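Nucleoporin NUP82 (Saccharomyces cerevisiae, PDB 3PBP) serves as a structural constituent of the nuclear pore complex, its N-terminal domain, crystallised here, contributing to the interaction with NUP116. Local coordinates at residues A177-I182 / C196-E201; I182-F187 / A299-T304; F206-F211 / A279-P284; K124-K129 / L145-T150; G283-N288 / Y344-V349. The protein carries 1 engineered substitution. One frame throughout, in Å; residues are numbered along the deposited sequence.

How the interactions relate
All five contacts belong to neighbouring blades of the N-terminal beta-propeller. Interaction 4 comes first along the chain, in the hairpin of strands 127-132 and 141-146. Interactions 1 and 3 follow in the next blade and share its sheet of strands 182-187, 194-198 and 204-208; their centres are about 12 Å apart. Interaction 2 shares I182 with interaction 1 and brings that blade against strand 299-306 of the following one. Interaction 5, which shares G283 and P284 with interaction 3, lies about 20 Å from the centre of the chain; interactions 4 and 5 are farthest apart, about 26 Å between centres. Interactions 1, 3 and 5 reach the NUP116 chain, whereas no other chain touches interactions 2 and 4.

Interaction 1: A177-I182 / C196-E201; sequences ARVNDI and CLNTTE
D181 reaches across to T200, and its side chain can be followed atom by atom. CG stands anti to the carbonyl carbon (chi1 -52°), and the side chain crosses that of T200 at about a right angle. D181 CB lies 3.6 Å from T200 N, and D181 CG lies 3.7 Å from T200 OG1. At the tip, D181 OD2 accepts the T200 hydroxyl on its anti lone pair, with OG1 to OD2 at 2.9 Å. The main chain is engaged as well: T199 N donates to D181 O over 2.7 Å, tilted from the carbonyl plane, while D181 N bonds to D149 of the preceding blade.

One residue earlier, N198 ND2 donates to N180 O at 3.0 Å, arriving nearly along the C=O axis with an N-H...O angle of 150°. V179 CG1 packs 3.9 Å from N198 CB. These bonds lead into the antiparallel, non-hydrogen-bonded pair I182-N198, where strand 182-187 begins beside strand 194-198 of a propeller blade; T199 OG1 bonds onward to T183 OG1. Two backbone carbonyls, N180 O and D181 O, take N-H groups from the end of strand 194-198 (the N198 amide) and from the residue after it (T199 N). The carboxylate holds a neutral hydroxyl, so the chemistry implies directional hydrogen bonding, not charge pairing, between strand 194-198 with the residues after it and the loop that enters strand 182-187.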
# COMPACT_ATOMS: atom_id res chain seq x y z
N ALA A 177 -3.73 -8.11 -13.31
CA ALA A 177 -3.28 -7.08 -14.24
C ALA A 177 -2.48 -6.06 -13.41
O ALA A 177 -1.35 -5.69 -13.76
CB ALA A 177 -4.49 -6.40 -14.89
N ARG A 178 -3.08 -5.62 -12.30
CA ARG A 178 -2.49 -4.67 -11.35
C ARG A 178 -3.04 -5.08 -9.97
O ARG A 178 -3.80 -6.05 -9.86
CB ARG A 178 -2.95 -3.25 -11.67
CG ARG A 178 -4.47 -3.17 -11.79
CD ARG A 178 -5.02 -1.81 -11.45
NE ARG A 178 -6.42 -1.94 -11.04
CZ ARG A 178 -7.12 -0.98 -10.46
NH1 ARG A 178 -6.57 0.19 -10.22
NH2 ARG A 178 -8.38 -1.21 -10.11
N VAL A 179 -2.67 -4.34 -8.91
CA VAL A 179 -3.16 -4.69 -7.58
C VAL A 179 -4.62 -4.30 -7.36
O VAL A 179 -4.98 -3.13 -7.45
CB VAL A 179 -2.32 -4.03 -6.48
CG1 VAL A 179 -2.70 -4.61 -5.13
CG2 VAL A 179 -0.86 -4.24 -6.75
N ASN A 180 -5.45 -5.29 -7.05
CA ASN A 180 -6.87 -5.08 -6.81
C ASN A 180 -7.26 -5.47 -5.41
O ASN A 180 -6.55 -6.21 -4.74
CB ASN A 180 -7.70 -5.89 -7.81
CG ASN A 180 -7.60 -5.35 -9.23
OD1 ASN A 180 -8.21 -4.33 -9.56
ND2 ASN A 180 -6.81 -6.03 -10.07
N ASP A 181 -8.41 -4.97 -4.96
CA ASP A 181 -8.93 -5.27 -3.63
C ASP A 181 -8.02 -4.88 -2.47
O ASP A 181 -7.74 -5.69 -1.59
CB ASP A 181 -9.25 -6.76 -3.54
CG ASP A 181 -10.15 -7.24 -4.69
OD1 ASP A 181 -11.37 -6.95 -4.65
OD2 ASP A 181 -9.63 -7.89 -5.62
N ILE A 182 -7.57 -3.63 -2.45
CA ILE A 182 -6.71 -3.15 -1.38
C ILE A 182 -7.57 -2.84 -0.16
O ILE A 182 -8.54 -2.09 -0.27
CB ILE A 182 -5.96 -1.88 -1.82
CG1 ILE A 182 -5.24 -2.15 -3.14
CG2 ILE A 182 -4.98 -1.47 -0.75
CD1 ILE A 182 -4.43 -1.00 -3.67
N CYS A 196 0.99 -2.20 0.59
CA CYS A 196 -0.44 -2.34 0.34
C CYS A 196 -0.88 -3.74 0.69
O CYS A 196 -0.24 -4.70 0.28
CB CYS A 196 -0.76 -2.11 -1.14
SG CYS A 196 -0.24 -0.50 -1.73
N LEU A 197 -1.96 -3.85 1.44
CA LEU A 197 -2.50 -5.15 1.82
C LEU A 197 -3.76 -5.38 0.97
O LEU A 197 -4.75 -4.67 1.13
CB LEU A 197 -2.88 -5.17 3.29
CG LEU A 197 -3.45 -6.49 3.80
CD1 LEU A 197 -2.33 -7.52 3.89
CD2 LEU A 197 -4.08 -6.30 5.17
N ASN A 198 -3.73 -6.35 0.06
CA ASN A 198 -4.88 -6.62 -0.78
C ASN A 198 -5.58 -7.94 -0.40
O ASN A 198 -5.03 -8.75 0.34
CB ASN A 198 -4.47 -6.60 -2.26
CG ASN A 198 -4.14 -7.97 -2.78
OD1 ASN A 198 -3.53 -8.78 -2.09
ND2 ASN A 198 -4.52 -8.23 -4.02
N THR A 199 -6.78 -8.13 -0.93
CA THR A 199 -7.58 -9.31 -0.60
C THR A 199 -7.86 -10.32 -1.71
O THR A 199 -8.29 -11.44 -1.43
CB THR A 199 -8.90 -8.86 -0.01
OG1 THR A 199 -8.64 -8.18 1.22
CG2 THR A 199 -9.81 -10.05 0.25
N THR A 200 -7.62 -9.93 -2.96
CA THR A 200 -7.87 -10.81 -4.10
C THR A 200 -7.72 -12.31 -3.80
O THR A 200 -8.54 -13.11 -4.23
CB THR A 200 -6.94 -10.47 -5.28
OG1 THR A 200 -6.99 -9.06 -5.54
CG2 THR A 200 -7.37 -11.24 -6.52
N GLU A 201 -6.67 -12.69 -3.07
CA GLU A 201 -6.44 -14.09 -2.77
C GLU A 201 -6.28 -14.39 -1.30
O GLU A 201 -5.37 -15.12 -0.90
CB GLU A 201 -5.19 -14.58 -3.51
CG GLU A 201 -5.32 -14.56 -5.02
CD GLU A 201 -3.98 -14.64 -5.73
OE1 GLU A 201 -3.18 -15.55 -5.40
OE2 GLU A 201 -3.71 -13.81 -6.63

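Interaction 2: I182-F187 / A299-T304; sequences ITDLEF and ATNIAT
D184 OD1 is held by two donors, L185 N at 2.7 Å, which meets it from above the carboxylate plane, and K129 NZ, which forms a salt bridge from the preceding blade. The other oxygen of the same carboxylate crosses to the facing strand: I302 N donates to D184 OD2 at 3.0 Å with an N-H...O angle of 170°, on the anti side and somewhat out of the carboxylate plane. CG anti to the backbone N (chi1 -156°) directs the carboxylate toward this strand. The positive charge of K129 would probably stabilise the ionised form.

Strands 182-187 and 299-304 run parallel, 7° apart, yet their axes come no nearer than 6.1 Å. They are the innermost strands of successive propeller blades, each belonging to its own sheet, and side chains fill the interval between them. At the start, T183 and D184 both face L197, a classic beta bulge, and T183 CG2 rests 3.3 Å from T300 O. Farther along, E186 CB packs on I302 CG2 at 3.7 Å. The glutamate chain bends at chi2 and crosses T304 obliquely, with E186 CG 3.5 Å from T304 N; its OE2 makes a weak, long ion pair with K189.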
# COMPACT_ATOMS: atom_id res chain seq x y z
N ILE A 182 -7.57 -3.63 -2.45
CA ILE A 182 -6.71 -3.15 -1.38
C ILE A 182 -7.57 -2.84 -0.16
O ILE A 182 -8.54 -2.09 -0.27
CB ILE A 182 -5.96 -1.88 -1.82
CG1 ILE A 182 -5.24 -2.15 -3.14
CG2 ILE A 182 -4.98 -1.47 -0.75
CD1 ILE A 182 -4.43 -1.00 -3.67
N THR A 183 -7.24 -3.41 1.00
CA THR A 183 -8.00 -3.16 2.22
C THR A 183 -7.32 -2.13 3.09
O THR A 183 -7.99 -1.42 3.84
CB THR A 183 -8.11 -4.39 3.15
OG1 THR A 183 -8.39 -5.55 2.38
CG2 THR A 183 -9.21 -4.17 4.19
N ASP A 184 -6.00 -2.08 3.01
CA ASP A 184 -5.24 -1.16 3.85
C ASP A 184 -3.94 -0.72 3.20
O ASP A 184 -3.43 -1.33 2.27
CB ASP A 184 -4.97 -1.83 5.20
CG ASP A 184 -4.72 -0.82 6.32
OD1 ASP A 184 -4.83 0.39 6.08
OD2 ASP A 184 -4.40 -1.26 7.45
N LEU A 185 -3.42 0.37 3.74
CA LEU A 185 -2.20 1.02 3.27
C LEU A 185 -1.39 1.38 4.49
O LEU A 185 -1.94 1.70 5.55
CB LEU A 185 -2.58 2.31 2.56
CG LEU A 185 -2.24 2.44 1.09
CD1 LEU A 185 -2.68 1.19 0.35
CD2 LEU A 185 -2.92 3.68 0.56
N GLU A 186 -0.07 1.37 4.33
CA GLU A 186 0.81 1.69 5.43
C GLU A 186 2.19 2.02 4.91
O GLU A 186 2.73 1.32 4.05
CB GLU A 186 0.85 0.49 6.40
CG GLU A 186 1.74 0.64 7.64
CD GLU A 186 1.33 1.78 8.57
OE1 GLU A 186 0.11 2.04 8.69
OE2 GLU A 186 2.23 2.40 9.19
N PHE A 187 2.77 3.09 5.41
CA PHE A 187 4.10 3.48 5.00
C PHE A 187 5.16 2.75 5.82
O PHE A 187 5.00 2.51 7.01
CB PHE A 187 4.29 4.98 5.18
CG PHE A 187 3.90 5.79 3.98
CD1 PHE A 187 4.78 5.95 2.91
CD2 PHE A 187 2.65 6.41 3.93
CE1 PHE A 187 4.41 6.73 1.78
CE2 PHE A 187 2.27 7.18 2.80
CZ PHE A 187 3.16 7.34 1.73
N ALA A 299 -6.85 -11.30 5.22
CA ALA A 299 -6.05 -10.27 5.85
C ALA A 299 -6.91 -9.01 6.03
O ALA A 299 -7.65 -8.61 5.12
CB ALA A 299 -4.82 -9.97 4.99
N THR A 300 -6.82 -8.39 7.20
CA THR A 300 -7.63 -7.20 7.49
C THR A 300 -6.90 -5.86 7.49
O THR A 300 -7.31 -4.92 6.80
CB THR A 300 -8.31 -7.33 8.86
OG1 THR A 300 -8.90 -8.63 8.98
CG2 THR A 300 -9.41 -6.30 8.99
N ASN A 301 -5.82 -5.78 8.28
CA ASN A 301 -5.05 -4.55 8.38
C ASN A 301 -3.56 -4.80 8.32
O ASN A 301 -3.08 -5.91 8.47
CB ASN A 301 -5.35 -3.83 9.69
CG ASN A 301 -6.83 -3.67 9.94
OD1 ASN A 301 -7.49 -4.60 10.41
ND2 ASN A 301 -7.37 -2.49 9.62
N ILE A 302 -2.82 -3.72 8.09
CA ILE A 302 -1.38 -3.80 8.05
C ILE A 302 -0.83 -2.59 8.81
O ILE A 302 -1.36 -1.47 8.73
CB ILE A 302 -0.85 -3.85 6.60
CG1 ILE A 302 0.66 -4.08 6.62
CG2 ILE A 302 -1.21 -2.58 5.84
CD1 ILE A 302 1.27 -4.30 5.23
N ALA A 303 0.22 -2.82 9.59
CA ALA A 303 0.81 -1.77 10.38
C ALA A 303 2.31 -1.92 10.35
O ALA A 303 2.83 -3.01 10.16
CB ALA A 303 0.31 -1.84 11.82
N THR A 304 2.99 -0.81 10.58
CA THR A 304 4.44 -0.83 10.59
C THR A 304 4.90 -0.34 11.95
O THR A 304 4.46 0.70 12.42
CB THR A 304 4.98 0.05 9.45
OG1 THR A 304 5.08 -0.73 8.26
CG2 THR A 304 6.32 0.60 9.80

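Interaction 3: F206-F211 / A279-P284; sequences FAFYPF and AKVQGP
V281 CG1 lies over one face of the F208 ring, 3.5 Å from its centroid and 16° off the normal, a CH-pi contact at the outer strand of a beta-propeller blade, while A279 O sits at the ring's edge, in its plane. CG of F208 stands anti to its carbonyl carbon (chi1 -74°), which starts the ring toward V281. P284 CA lies over one face of the F206 ring, toward its rim, and P284 CB makes an off-centre CH-pi contact 4.2 Å from the centroid.

Between the two rings, A207 and Q282 form a single antiparallel, hydrogen-bonded bridge, by which the loop 279-284 lies against strand 204-208, the outermost strand of its blade. A207 N donates to Q282 O at 2.9 Å and Q282 N to A207 O at 2.8 Å. V281 also touches F206, CG1 to CB, so one methyl group serves both phenylalanines.

Q282 extends beyond CG past Y209, where its NE2 stands at the tyrosine ring's edge and bonds to S334 O. G283 adopts phi 127°, at which a CB would press on the carbonyl oxygen of Q282. A cis peptide bond precedes each proline, and beside P210 the methyl of A279 lies with CB 3.6 Å from P210 O.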
# COMPACT_ATOMS: atom_id res chain seq x y z
N PHE A 206 1.86 -5.89 -1.29
CA PHE A 206 2.51 -5.34 -2.46
C PHE A 206 3.21 -4.10 -1.97
O PHE A 206 3.03 -3.69 -0.81
CB PHE A 206 1.49 -5.00 -3.56
CG PHE A 206 0.84 -6.21 -4.17
CD1 PHE A 206 -0.12 -6.95 -3.46
CD2 PHE A 206 1.22 -6.65 -5.43
CE1 PHE A 206 -0.68 -8.11 -4.00
CE2 PHE A 206 0.67 -7.81 -5.97
CZ PHE A 206 -0.28 -8.54 -5.26
N ALA A 207 4.02 -3.49 -2.82
CA ALA A 207 4.72 -2.29 -2.38
C ALA A 207 5.15 -1.39 -3.51
O ALA A 207 5.50 -1.84 -4.59
CB ALA A 207 5.92 -2.68 -1.55
N PHE A 208 5.08 -0.09 -3.23
CA PHE A 208 5.50 0.95 -4.16
C PHE A 208 6.84 1.46 -3.62
O PHE A 208 6.92 2.01 -2.52
CB PHE A 208 4.48 2.08 -4.16
CG PHE A 208 3.22 1.75 -4.87
CD1 PHE A 208 3.15 1.83 -6.26
CD2 PHE A 208 2.09 1.38 -4.15
CE1 PHE A 208 1.95 1.55 -6.93
CE2 PHE A 208 0.89 1.10 -4.80
CZ PHE A 208 0.82 1.19 -6.20
N TYR A 209 7.90 1.25 -4.39
CA TYR A 209 9.23 1.70 -3.99
C TYR A 209 9.91 2.24 -5.24
O TYR A 209 10.24 1.48 -6.15
CB TYR A 209 10.03 0.54 -3.41
CG TYR A 209 11.38 0.95 -2.86
CD1 TYR A 209 11.50 2.09 -2.05
CD2 TYR A 209 12.55 0.22 -3.14
CE1 TYR A 209 12.74 2.49 -1.54
CE2 TYR A 209 13.79 0.61 -2.63
CZ TYR A 209 13.88 1.75 -1.83
OH TYR A 209 15.10 2.16 -1.32
N PRO A 210 10.15 3.57 -5.30
CA PRO A 210 9.84 4.59 -4.30
C PRO A 210 8.43 5.17 -4.41
O PRO A 210 7.84 5.17 -5.49
CB PRO A 210 10.88 5.64 -4.60
CG PRO A 210 10.78 5.68 -6.13
CD PRO A 210 10.74 4.20 -6.51
N PHE A 211 7.89 5.68 -3.31
CA PHE A 211 6.57 6.32 -3.33
C PHE A 211 6.87 7.71 -2.78
O PHE A 211 6.71 7.98 -1.59
CB PHE A 211 5.59 5.61 -2.41
CG PHE A 211 4.17 6.02 -2.62
CD1 PHE A 211 3.39 5.41 -3.60
CD2 PHE A 211 3.59 7.01 -1.83
CE1 PHE A 211 2.07 5.77 -3.78
CE2 PHE A 211 2.27 7.37 -2.01
CZ PHE A 211 1.51 6.75 -2.98
N ALA A 279 5.55 5.17 -10.29
CA ALA A 279 6.17 3.88 -10.08
C ALA A 279 5.14 2.76 -10.07
O ALA A 279 4.03 2.93 -9.56
CB ALA A 279 6.93 3.89 -8.78
N LYS A 280 5.50 1.62 -10.64
CA LYS A 280 4.59 0.49 -10.66
C LYS A 280 4.81 -0.43 -9.47
O LYS A 280 5.94 -0.66 -9.04
CB LYS A 280 4.75 -0.28 -11.98
CG LYS A 280 4.14 0.43 -13.16
CD LYS A 280 4.11 -0.44 -14.39
CE LYS A 280 3.41 0.29 -15.54
NZ LYS A 280 3.32 -0.51 -16.81
N VAL A 281 3.70 -0.94 -8.95
CA VAL A 281 3.72 -1.83 -7.80
C VAL A 281 4.59 -3.05 -7.96
O VAL A 281 4.70 -3.64 -9.03
CB VAL A 281 2.32 -2.36 -7.46
CG1 VAL A 281 2.00 -2.04 -6.00
CG2 VAL A 281 1.30 -1.77 -8.40
N GLN A 282 5.21 -3.43 -6.85
CA GLN A 282 6.05 -4.61 -6.77
C GLN A 282 5.23 -5.61 -5.95
O GLN A 282 4.37 -5.20 -5.15
CB GLN A 282 7.36 -4.29 -6.06
CG GLN A 282 8.20 -3.26 -6.75
CD GLN A 282 9.61 -3.20 -6.19
OE1 GLN A 282 10.23 -4.23 -5.93
NE2 GLN A 282 10.13 -1.99 -6.02
N GLY A 283 5.48 -6.91 -6.15
CA GLY A 283 4.73 -7.91 -5.41
C GLY A 283 4.07 -8.98 -6.26
O GLY A 283 4.11 -8.92 -7.50
N PRO A 284 3.40 -9.96 -5.64
CA PRO A 284 3.25 -10.05 -4.18
C PRO A 284 4.53 -10.43 -3.46
O PRO A 284 5.40 -11.09 -4.01
CB PRO A 284 2.17 -11.12 -3.98
CG PRO A 284 1.88 -11.67 -5.38
CD PRO A 284 3.02 -11.23 -6.26

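Interaction 4: K124-K129 / L145-T150; sequences KSSIKK and LKEDDT
L145 O accepts from two successive amides, K128 N at 2.9 Å, in the carbonyl plane, and K129 N at 3.2 Å, tilted from that plane. L145 N returns a bond to K129 O at 2.8 Å, and E147 N donates to S126 O at 2.9 Å, nearly straight out from the carbonyl. Among the side chains, K128 lies alongside L145 and crosses E147 at about a right angle: K128 CB is 3.4 Å from E147 OE2. S126 OG meets E147 CG at 3.4 Å.

At the far end S125 faces D148. S125 OG stands anti to its backbone N (chi1 -171°), near D148 N, but that bond is weak and the position of the amide doubtful. The carboxylate turns toward the serine methylene, with D148 OD2 3.2 Å from S125 CB. An alanine in place of D148 would lose the carboxylate covering S125 CB and would probably let the serine side chain turn more easily.

A second shell fixes these groups. D149 N donates to K146 O and K146 N to T150 O, closing the turn that carries E147 and D148, while R178 bonds to D148 O. K128 NZ reaches I182 O and D149 OD1 takes I182 N, which ties the hairpin to the next blade, while K146 NZ bonds to Y114 OH of the preceding one. The shift of one residue between the pairs I127-K146 and K129-L145, with K128 and K129 both facing L145, is a classic beta bulge in the hairpin of strands 127-132 and 141-146, the first two strands of a propeller blade.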
# COMPACT_ATOMS: atom_id res chain seq x y z
N LYS A 124 -17.67 7.87 -10.69
CA LYS A 124 -16.71 8.44 -9.76
C LYS A 124 -16.50 7.53 -8.57
O LYS A 124 -17.43 7.26 -7.81
CB LYS A 124 -17.20 9.81 -9.30
CG LYS A 124 -17.37 10.80 -10.44
CD LYS A 124 -18.11 12.05 -10.00
CE LYS A 124 -18.29 13.01 -11.16
NZ LYS A 124 -19.04 14.25 -10.78
N SER A 125 -15.27 7.07 -8.40
CA SER A 125 -14.94 6.18 -7.30
C SER A 125 -14.80 6.97 -6.00
O SER A 125 -14.15 8.02 -5.96
CB SER A 125 -13.64 5.43 -7.59
OG SER A 125 -13.41 4.41 -6.64
N SER A 126 -15.40 6.45 -4.94
CA SER A 126 -15.34 7.13 -3.65
C SER A 126 -14.09 6.83 -2.84
O SER A 126 -13.39 5.84 -3.06
CB SER A 126 -16.59 6.79 -2.84
OG SER A 126 -16.82 5.40 -2.84
N ILE A 127 -13.81 7.73 -1.90
CA ILE A 127 -12.64 7.64 -1.04
C ILE A 127 -12.79 6.56 0.03
O ILE A 127 -13.81 6.49 0.73
CB ILE A 127 -12.37 9.00 -0.36
CG1 ILE A 127 -12.12 10.06 -1.44
CG2 ILE A 127 -11.19 8.90 0.59
CD1 ILE A 127 -12.10 11.45 -0.91
N LYS A 128 -11.76 5.73 0.16
CA LYS A 128 -11.75 4.67 1.14
C LYS A 128 -10.82 5.02 2.32
O LYS A 128 -11.18 4.83 3.49
CB LYS A 128 -11.31 3.36 0.48
CG LYS A 128 -11.45 2.14 1.38
CD LYS A 128 -11.09 0.86 0.64
CE LYS A 128 -11.28 -0.35 1.56
NZ LYS A 128 -11.11 -1.65 0.85
N LYS A 129 -9.64 5.55 2.00
CA LYS A 129 -8.69 5.91 3.03
C LYS A 129 -7.74 7.03 2.60
O LYS A 129 -7.43 7.16 1.41
CB LYS A 129 -7.87 4.69 3.46
CG LYS A 129 -7.09 4.93 4.72
CD LYS A 129 -6.29 3.73 5.17
CE LYS A 129 -5.67 4.02 6.54
NZ LYS A 129 -4.92 2.88 7.14
N LEU A 145 -6.54 6.60 -1.22
CA LEU A 145 -6.91 5.30 -1.78
C LEU A 145 -8.43 5.30 -2.03
O LEU A 145 -9.21 5.61 -1.12
CB LEU A 145 -6.57 4.17 -0.81
CG LEU A 145 -7.17 2.81 -1.19
CD1 LEU A 145 -6.39 2.25 -2.37
CD2 LEU A 145 -7.12 1.86 -0.01
N LYS A 146 -8.84 4.96 -3.25
CA LYS A 146 -10.27 4.93 -3.58
C LYS A 146 -10.80 3.49 -3.76
O LYS A 146 -10.01 2.55 -3.81
CB LYS A 146 -10.53 5.75 -4.86
CG LYS A 146 -10.37 7.25 -4.67
CD LYS A 146 -10.37 7.99 -6.00
CE LYS A 146 -10.33 9.50 -5.79
NZ LYS A 146 -9.97 10.21 -7.03
N GLU A 147 -12.13 3.32 -3.82
CA GLU A 147 -12.72 2.00 -4.03
C GLU A 147 -12.09 1.41 -5.28
O GLU A 147 -12.04 0.19 -5.47
CB GLU A 147 -14.22 2.11 -4.22
CG GLU A 147 -14.95 2.57 -2.99
CD GLU A 147 -14.59 1.73 -1.78
OE1 GLU A 147 -14.54 0.48 -1.92
OE2 GLU A 147 -14.37 2.31 -0.69
N ASP A 148 -11.63 2.33 -6.12
CA ASP A 148 -10.94 2.07 -7.38
C ASP A 148 -9.77 1.10 -7.24
O ASP A 148 -9.46 0.34 -8.16
CB ASP A 148 -10.33 3.37 -7.87
CG ASP A 148 -10.96 3.87 -9.10
OD1 ASP A 148 -11.45 3.02 -9.87
OD2 ASP A 148 -10.96 5.10 -9.31
N ASP A 149 -9.11 1.19 -6.08
CA ASP A 149 -7.89 0.45 -5.75
C ASP A 149 -6.81 1.35 -6.35
O ASP A 149 -5.64 1.00 -6.47
CB ASP A 149 -7.85 -0.95 -6.38
CG ASP A 149 -8.74 -1.94 -5.65
OD1 ASP A 149 -8.76 -1.90 -4.40
OD2 ASP A 149 -9.41 -2.75 -6.33
N THR A 150 -7.26 2.54 -6.71
CA THR A 150 -6.42 3.55 -7.29
C THR A 150 -5.83 4.33 -6.10
O THR A 150 -6.50 4.55 -5.08
CB THR A 150 -7.30 4.47 -8.21
OG1 THR A 150 -6.49 5.04 -9.23
CG2 THR A 150 -7.97 5.58 -7.41

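Interaction 5: G283-N288 / Y344-V349; sequences GPFTIN and YNNSLV
T286, I287 and N288 pair in parallel with S347, L348 and V349, the short strands lying 22° apart and joined by T286 N to N346 O (3.0 Å), L348 N to T286 O (2.8 Å) and N288 N to L348 O (2.9 Å). Ahead of the strands, the F285 ring lies over N346. CB of N346 sits above the ring centre, 3.7 Å from the centroid and 5° off the normal. With N346 CG anti to its carbonyl carbon, beside the backbone N, the amide is stacked with its plane 18° from that of the ring. The asparagine amide bonds through ND2 to Q282 OE1, which steadies it above the ring.

N346 is also the centre of an inverse gamma turn, leading into strand 347-355. Strand 286-288 runs along the outer side of that strand, at the edge of a propeller blade, where the backbone of I287 bonds to the NUP116 chain and P284 O takes R101 of the same neighbouring protein. This agrees with the NUP116 interaction mapped to this domain.

Farther along the ring, F285 CD2 touches L348 CG at 3.7 Å, while A207 packs against F285 from strand 204-208. An alanine in place of F285 would probably leave N346 without its stacked partner and open a gap between L348 and A207. L348 CB lies 3.4 Å from T286 O, and V349 CG1 lies 3.5 Å from N288 O.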
# COMPACT_ATOMS: atom_id res chain seq x y z
N GLY A 283 5.48 -6.91 -6.15
CA GLY A 283 4.73 -7.91 -5.41
C GLY A 283 4.07 -8.98 -6.26
O GLY A 283 4.11 -8.92 -7.50
N PRO A 284 3.40 -9.96 -5.64
CA PRO A 284 3.25 -10.05 -4.18
C PRO A 284 4.53 -10.43 -3.46
O PRO A 284 5.40 -11.09 -4.01
CB PRO A 284 2.17 -11.12 -3.98
CG PRO A 284 1.88 -11.67 -5.38
CD PRO A 284 3.02 -11.23 -6.26
N PHE A 285 4.62 -10.00 -2.21
CA PHE A 285 5.75 -10.33 -1.39
C PHE A 285 5.56 -11.77 -0.97
O PHE A 285 4.44 -12.27 -0.84
CB PHE A 285 5.79 -9.47 -0.13
CG PHE A 285 6.59 -8.22 -0.28
CD1 PHE A 285 6.17 -7.21 -1.13
CD2 PHE A 285 7.75 -8.05 0.45
CE1 PHE A 285 6.90 -6.04 -1.26
CE2 PHE A 285 8.50 -6.88 0.33
CZ PHE A 285 8.07 -5.88 -0.53
N THR A 286 6.68 -12.44 -0.74
CA THR A 286 6.68 -13.81 -0.29
C THR A 286 6.58 -13.72 1.24
O THR A 286 7.30 -12.94 1.86
CB THR A 286 7.98 -14.46 -0.73
OG1 THR A 286 7.73 -15.27 -1.87
CG2 THR A 286 8.57 -15.28 0.35
N ILE A 287 5.69 -14.48 1.86
CA ILE A 287 5.59 -14.46 3.32
C ILE A 287 5.99 -15.85 3.78
O ILE A 287 5.17 -16.77 3.78
CB ILE A 287 4.15 -14.15 3.82
CG1 ILE A 287 3.69 -12.78 3.30
CG2 ILE A 287 4.12 -14.16 5.34
CD1 ILE A 287 2.31 -12.39 3.74
N ASN A 288 7.25 -16.01 4.16
CA ASN A 288 7.79 -17.30 4.55
C ASN A 288 8.17 -17.41 6.03
O ASN A 288 8.94 -16.60 6.54
CB ASN A 288 9.01 -17.58 3.70
CG ASN A 288 9.42 -19.03 3.71
OD1 ASN A 288 9.00 -19.80 4.57
ND2 ASN A 288 10.25 -19.41 2.76
N TYR A 344 11.30 -9.16 -6.60
CA TYR A 344 12.75 -9.21 -6.49
C TYR A 344 13.07 -8.74 -5.11
O TYR A 344 12.91 -7.58 -4.76
CB TYR A 344 13.47 -8.31 -7.51
CG TYR A 344 14.97 -8.34 -7.29
CD1 TYR A 344 15.70 -9.52 -7.49
CD2 TYR A 344 15.64 -7.24 -6.76
CE1 TYR A 344 17.06 -9.61 -7.13
CE2 TYR A 344 16.99 -7.31 -6.40
CZ TYR A 344 17.70 -8.50 -6.58
OH TYR A 344 19.02 -8.58 -6.18
N ASN A 345 13.52 -9.68 -4.31
CA ASN A 345 13.82 -9.38 -2.94
C ASN A 345 12.58 -8.87 -2.24
O ASN A 345 12.66 -8.22 -1.19
CB ASN A 345 14.99 -8.41 -2.87
CG ASN A 345 16.30 -9.07 -3.28
OD1 ASN A 345 16.31 -10.23 -3.70
ND2 ASN A 345 17.39 -8.33 -3.18
N ASN A 346 11.42 -9.16 -2.82
CA ASN A 346 10.14 -8.80 -2.21
C ASN A 346 9.90 -9.97 -1.27
O ASN A 346 9.03 -10.81 -1.50
CB ASN A 346 9.01 -8.72 -3.26
CG ASN A 346 9.07 -7.45 -4.11
OD1 ASN A 346 8.09 -7.05 -4.69
ND2 ASN A 346 10.24 -6.82 -4.20
N SER A 347 10.69 -10.00 -0.20
CA SER A 347 10.65 -11.09 0.75
C SER A 347 10.41 -10.73 2.20
O SER A 347 11.10 -9.89 2.75
CB SER A 347 11.96 -11.89 0.66
OG SER A 347 12.13 -12.71 1.80
N LEU A 348 9.43 -11.38 2.81
CA LEU A 348 9.10 -11.18 4.20
C LEU A 348 9.19 -12.53 4.91
O LEU A 348 8.86 -13.58 4.35
CB LEU A 348 7.68 -10.64 4.36
CG LEU A 348 7.47 -9.18 3.99
CD1 LEU A 348 6.00 -8.87 4.13
CD2 LEU A 348 8.30 -8.30 4.90
N VAL A 349 9.64 -12.50 6.15
CA VAL A 349 9.80 -13.70 6.94
C VAL A 349 8.93 -13.62 8.18
O VAL A 349 8.86 -12.57 8.81
CB VAL A 349 11.29 -13.87 7.32
CG1 VAL A 349 11.46 -15.00 8.30
CG2 VAL A 349 12.10 -14.13 6.08